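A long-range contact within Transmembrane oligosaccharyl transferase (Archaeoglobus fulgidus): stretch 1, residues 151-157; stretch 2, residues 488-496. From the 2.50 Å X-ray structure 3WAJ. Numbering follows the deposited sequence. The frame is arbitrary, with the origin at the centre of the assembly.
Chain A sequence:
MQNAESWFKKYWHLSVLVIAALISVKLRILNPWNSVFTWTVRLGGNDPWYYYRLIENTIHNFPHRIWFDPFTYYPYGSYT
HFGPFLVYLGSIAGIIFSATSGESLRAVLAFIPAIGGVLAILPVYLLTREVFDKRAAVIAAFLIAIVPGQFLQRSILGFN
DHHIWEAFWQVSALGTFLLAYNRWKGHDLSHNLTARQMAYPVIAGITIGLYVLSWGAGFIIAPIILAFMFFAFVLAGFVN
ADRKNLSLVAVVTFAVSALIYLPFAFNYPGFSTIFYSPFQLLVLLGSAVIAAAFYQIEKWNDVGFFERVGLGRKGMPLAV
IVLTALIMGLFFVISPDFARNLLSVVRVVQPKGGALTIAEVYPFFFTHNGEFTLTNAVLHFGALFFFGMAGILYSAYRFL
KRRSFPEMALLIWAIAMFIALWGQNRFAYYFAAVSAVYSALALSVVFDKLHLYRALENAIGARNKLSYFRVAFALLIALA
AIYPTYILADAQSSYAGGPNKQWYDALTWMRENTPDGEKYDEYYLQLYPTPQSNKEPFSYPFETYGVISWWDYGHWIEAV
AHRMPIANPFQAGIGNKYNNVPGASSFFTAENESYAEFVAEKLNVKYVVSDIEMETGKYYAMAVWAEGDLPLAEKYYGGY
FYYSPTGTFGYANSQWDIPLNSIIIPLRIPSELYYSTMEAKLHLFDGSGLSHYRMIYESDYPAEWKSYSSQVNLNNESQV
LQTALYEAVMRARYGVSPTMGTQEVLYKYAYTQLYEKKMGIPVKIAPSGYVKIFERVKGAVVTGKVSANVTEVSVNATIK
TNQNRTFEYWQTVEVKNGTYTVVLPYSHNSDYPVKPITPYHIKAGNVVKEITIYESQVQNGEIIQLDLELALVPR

Stretch 1, residues 151-157: FLQRSIL
Stretch 2 (488-496) LADAQSSYA

No hydrogen bond crosses between the two stretches, although residues at least 337 positions apart in sequence meet here; the direct contacts are van der Waals packing, and the closest polar approach, 3.1 Å from Gln153 NE2 to Tyr495 OH, has too poor an angle to count as a bond.

Stretch 1 supplies the end of a helix, residues 151-153, which began earlier in the chain. Arg154 (phi/psi -94/19) is the first residue to leave helical geometry, and a backbone bond from Ser155 N to Leu152 O (2.9 Å) spans the turn; Ile156 (-89/159) is extended. Stretch 2 enters as a helix that began earlier in the chain, with Gln492 N bonded to Leu488 O at 2.8 Å. Residues 492-494 keep helical phi/psi, before Tyr495 (-112/139) and Ala496 (-122/147) extend. The closest CA atoms are those of Gln153 and Ser493, 6.8 Å apart.

Leu152 is buried and points toward stretch 2. With chi1 t and chi2 p, its CD2 lies 3.4 Å from Ala489 O, 4.1 Å from Ala489 CB and 4.0 Å from Ser493 CB, packing against short side chains that occupy little space here. Ile156, also buried and directed toward stretch 2, has chi1 between wells at -119° and chi2 p; its CD1 is 4.0 Å from Ser493 OG.

Gln153 leaves its backbone sideways, but an m, t conformation with chi3 near 1° carries the amide across, placing NE2 3.9 Å from Gln492 OE1. Gln492, likewise m, t, points toward stretch 1, while its NE2 is hydrogen-bonded elsewhere in the structure and its OE1 to a residue just outside the stretches. Tyr495 (chi1 p, chi2 -79°) also starts sideways and reaches back with its hydroxyl; the residue is poorly ordered, so the position of that hydroxyl is less certain. Together the stretches bury 319 Å²; Leu152, Ile156, Ala489 and Ser493 are buried, whereas Gln153 and Gln492 stay partly exposed and Tyr495 exposed.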

ATOM      1  N   PHE A 151       0.426 -10.526   9.538  1.00 43.97           N
ATOM      2  CA  PHE A 151       0.937 -10.062  10.816  1.00 44.03           C
ATOM      3  C   PHE A 151       2.447 -10.121  10.841  1.00 48.84           C
ATOM      4  O   PHE A 151       3.086  -9.224  11.369  1.00 50.46           O
ATOM      5  CB  PHE A 151       0.363 -10.885  11.958  1.00 37.30           C
ATOM      6  CG  PHE A 151       0.997 -10.602  13.286  1.00 37.89           C
ATOM      7  CD1 PHE A 151       0.538  -9.561  14.084  1.00 45.24           C
ATOM      8  CD2 PHE A 151       2.033 -11.400  13.763  1.00 40.27           C
ATOM      9  CE1 PHE A 151       1.126  -9.293  15.335  1.00 46.55           C
ATOM     10  CE2 PHE A 151       2.622 -11.152  15.016  1.00 42.27           C
ATOM     11  CZ  PHE A 151       2.167 -10.096  15.802  1.00 43.09           C
ATOM     12  N   LEU A 152       3.014 -11.177  10.267  1.00 51.05           N
ATOM     13  CA  LEU A 152       4.468 -11.304  10.157  1.00 47.96           C
ATOM     14  C   LEU A 152       5.052 -10.408   9.059  1.00 47.55           C
ATOM     15  O   LEU A 152       6.056  -9.716   9.281  1.00 51.96           O
ATOM     16  CB  LEU A 152       4.862 -12.767   9.902  1.00 48.10           C
ATOM     17  CG  LEU A 152       6.348 -13.041   9.669  1.00 48.22           C
ATOM     18  CD1 LEU A 152       7.152 -12.890  10.967  1.00 48.19           C
ATOM     19  CD2 LEU A 152       6.547 -14.417   9.063  1.00 50.52           C
ATOM     20  N   GLN A 153       4.434 -10.422   7.878  1.00 41.05           N
ATOM     21  CA  GLN A 153       4.957  -9.658   6.746  1.00 41.57           C
ATOM     22  C   GLN A 153       5.083  -8.167   7.059  1.00 44.96           C
ATOM     23  O   GLN A 153       6.010  -7.512   6.602  1.00 49.17           O
ATOM     24  CB  GLN A 153       4.113  -9.895   5.496  1.00 44.74           C
ATOM     25  CG  GLN A 153       4.389 -11.236   4.831  1.00 65.24           C
ATOM     26  CD  GLN A 153       3.295 -11.633   3.855  1.00 84.66           C
ATOM     27  OE1 GLN A 153       2.321 -10.897   3.660  1.00 90.65           O
ATOM     28  NE2 GLN A 153       3.444 -12.806   3.242  1.00 89.40           N
ATOM     29  N   ARG A 154       4.164  -7.654   7.871  1.00 44.41           N
ATOM     30  CA  ARG A 154       4.158  -6.249   8.278  1.00 45.36           C
ATOM     31  C   ARG A 154       4.882  -5.982   9.599  1.00 45.11           C
ATOM     32  O   ARG A 154       4.703  -4.938  10.221  1.00 42.18           O
ATOM     33  CB  ARG A 154       2.714  -5.763   8.336  1.00 45.32           C
ATOM     34  CG  ARG A 154       2.145  -5.655   6.947  1.00 44.48           C
ATOM     35  CD  ARG A 154       0.703  -5.374   6.915  1.00 51.34           C
ATOM     36  NE  ARG A 154       0.269  -5.424   5.524  1.00 69.60           N
ATOM     37  CZ  ARG A 154      -0.947  -5.104   5.091  1.00 75.45           C
ATOM     38  NH1 ARG A 154      -1.881  -4.704   5.948  1.00 70.58           N
ATOM     39  NH2 ARG A 154      -1.221  -5.183   3.794  1.00 76.53           N
ATOM     40  N   SER A 155       5.736  -6.922   9.991  1.00 45.59           N
ATOM     41  CA  SER A 155       6.351  -6.923  11.311  1.00 46.29           C
ATOM     42  C   SER A 155       7.818  -7.312  11.158  1.00 46.95           C
ATOM     43  O   SER A 155       8.551  -7.540  12.122  1.00 47.90           O
ATOM     44  CB  SER A 155       5.619  -7.938  12.174  1.00 44.59           C
ATOM     45  OG  SER A 155       5.899  -7.740  13.530  1.00 58.49           O
ATOM     46  N   ILE A 156       8.216  -7.384   9.901  1.00 46.00           N
ATOM     47  CA  ILE A 156       9.545  -7.785   9.474  1.00 47.04           C
ATOM     48  C   ILE A 156      10.468  -6.555   9.411  1.00 49.10           C
ATOM     49  O   ILE A 156       9.989  -5.415   9.335  1.00 47.45           O
ATOM     50  CB  ILE A 156       9.415  -8.468   8.081  1.00 58.90           C
ATOM     51  CG1 ILE A 156       9.894  -9.900   8.143  1.00 60.77           C
ATOM     52  CG2 ILE A 156      10.096  -7.702   6.976  1.00 58.45           C
ATOM     53  CD1 ILE A 156       9.082 -10.707   9.085  1.00 65.03           C
ATOM     54  N   LEU A 157      11.781  -6.788   9.468  1.00 49.26           N
ATOM     55  CA  LEU A 157      12.790  -5.747   9.236  1.00 48.92           C
ATOM     56  C   LEU A 157      12.401  -4.882   8.032  1.00 49.11           C
ATOM     57  O   LEU A 157      12.104  -5.405   6.949  1.00 45.51           O
ATOM     58  CB  LEU A 157      14.138  -6.407   8.929  1.00 51.19           C
ATOM     59  CG  LEU A 157      15.504  -5.908   9.407  1.00 46.54           C
ATOM     60  CD1 LEU A 157      16.491  -6.126   8.289  1.00 44.98           C
ATOM     61  CD2 LEU A 157      15.516  -4.466   9.881  1.00 42.90           C
ATOM     62  N   LEU A 488       6.028 -22.036   7.320  1.00 88.76           N
ATOM     63  CA  LEU A 488       5.536 -20.894   6.546  1.00 85.83           C
ATOM     64  C   LEU A 488       6.157 -19.580   7.030  1.00 74.49           C
ATOM     65  O   LEU A 488       6.570 -18.748   6.225  1.00 76.68           O
ATOM     66  CB  LEU A 488       4.003 -20.818   6.593  1.00 86.78           C
ATOM     67  CG  LEU A 488       3.203 -21.658   5.591  1.00 83.86           C
ATOM     68  CD1 LEU A 488       4.031 -21.970   4.356  1.00 85.70           C
ATOM     69  CD2 LEU A 488       2.672 -22.930   6.217  1.00 81.72           C
ATOM     70  N   ALA A 489       6.229 -19.425   8.349  1.00 67.65           N
ATOM     71  CA  ALA A 489       6.804 -18.239   8.979  1.00 67.01           C
ATOM     72  C   ALA A 489       8.274 -18.040   8.640  1.00 73.80           C
ATOM     73  O   ALA A 489       8.748 -16.912   8.584  1.00 76.46           O
ATOM     74  CB  ALA A 489       6.636 -18.317  10.462  1.00 64.49           C
ATOM     75  N   ASP A 490       9.005 -19.132   8.447  1.00 72.68           N
ATOM     76  CA  ASP A 490      10.395 -19.023   8.039  1.00 68.68           C
ATOM     77  C   ASP A 490      10.500 -18.728   6.533  1.00 71.84           C
ATOM     78  O   ASP A 490      11.316 -17.898   6.095  1.00 72.35           O
ATOM     79  CB  ASP A 490      11.173 -20.285   8.414  1.00 71.31           C
ATOM     80  CG  ASP A 490      12.647 -20.160   8.117  1.00 73.74           C
ATOM     81  OD1 ASP A 490      13.371 -19.594   8.969  1.00 70.35           O
ATOM     82  OD2 ASP A 490      13.074 -20.604   7.025  1.00 75.44           O
ATOM     83  N   ALA A 491       9.647 -19.384   5.750  1.00 70.47           N
ATOM     84  CA  ALA A 491       9.650 -19.225   4.294  1.00 71.05           C
ATOM     85  C   ALA A 491       9.108 -17.876   3.826  1.00 79.03           C
ATOM     86  O   ALA A 491       9.456 -17.419   2.740  1.00 83.79           O
ATOM     87  CB  ALA A 491       8.876 -20.336   3.646  1.00 70.36           C
ATOM     88  N   GLN A 492       8.236 -17.255   4.619  1.00 75.20           N
ATOM     89  CA  GLN A 492       7.672 -15.957   4.254  1.00 69.56           C
ATOM     90  C   GLN A 492       8.504 -14.800   4.787  1.00 63.09           C
ATOM     91  O   GLN A 492       8.340 -13.675   4.370  1.00 58.71           O
ATOM     92  CB  GLN A 492       6.252 -15.829   4.792  1.00 67.01           C
ATOM     93  CG  GLN A 492       5.236 -16.748   4.165  1.00 71.78           C
ATOM     94  CD  GLN A 492       3.881 -16.623   4.844  1.00 76.20           C
ATOM     95  OE1 GLN A 492       3.703 -15.801   5.747  1.00 75.53           O
ATOM     96  NE2 GLN A 492       2.920 -17.436   4.414  1.00 75.93           N
ATOM     97  N   SER A 493       9.390 -15.103   5.723  1.00 70.41           N
ATOM     98  CA  SER A 493      10.144 -14.104   6.460  1.00 66.22           C
ATOM     99  C   SER A 493      11.477 -13.830   5.780  1.00 64.73           C
ATOM    100  O   SER A 493      12.227 -12.933   6.179  1.00 59.10           O
ATOM    101  CB  SER A 493      10.387 -14.636   7.872  1.00 72.74           C
ATOM    102  OG  SER A 493      11.379 -13.901   8.540  1.00 81.97           O
ATOM    103  N   SER A 494      11.770 -14.604   4.743  1.00 75.32           N
ATOM    104  CA  SER A 494      13.088 -14.554   4.126  1.00 56.30           C
ATOM    105  C   SER A 494      13.169 -13.594   2.937  1.00 67.75           C
ATOM    106  O   SER A 494      14.259 -13.236   2.496  1.00 74.12           O
ATOM    107  CB  SER A 494      13.569 -15.961   3.759  1.00 62.20           C
ATOM    108  OG  SER A 494      12.590 -16.670   3.026  1.00 67.85           O
ATOM    109  N   TYR A 495      12.017 -13.161   2.435  1.00110.02           N
ATOM    110  CA  TYR A 495      11.984 -12.154   1.376  1.00115.83           C
ATOM    111  C   TYR A 495      11.407 -10.832   1.879  1.00 95.05           C
ATOM    112  O   TYR A 495      10.440 -10.819   2.635  1.00 95.33           O
ATOM    113  CB  TYR A 495      11.182 -12.651   0.162  1.00144.18           C
ATOM    114  CG  TYR A 495       9.685 -12.837   0.405  1.00167.40           C
ATOM    115  CD1 TYR A 495       9.197 -13.972   1.064  1.00178.15           C
ATOM    116  CD2 TYR A 495       8.756 -11.890  -0.043  1.00174.20           C
ATOM    117  CE1 TYR A 495       7.826 -14.154   1.284  1.00183.28           C
ATOM    118  CE2 TYR A 495       7.380 -12.064   0.173  1.00179.94           C
ATOM    119  CZ  TYR A 495       6.922 -13.199   0.839  1.00183.37           C
ATOM    120  OH  TYR A 495       5.566 -13.384   1.062  1.00182.83           O
ATOM    121  N   ALA A 496      12.001  -9.719   1.461  1.00 80.16           N
ATOM    122  CA  ALA A 496      11.448  -8.408   1.778  1.00 67.20           C
ATOM    123  C   ALA A 496      11.162  -7.621   0.503  1.00 59.79           C
ATOM    124  O   ALA A 496      11.871  -7.753  -0.497  1.00 58.86           O
ATOM    125  CB  ALA A 496      12.380  -7.627   2.696  1.00 64.82           C
TER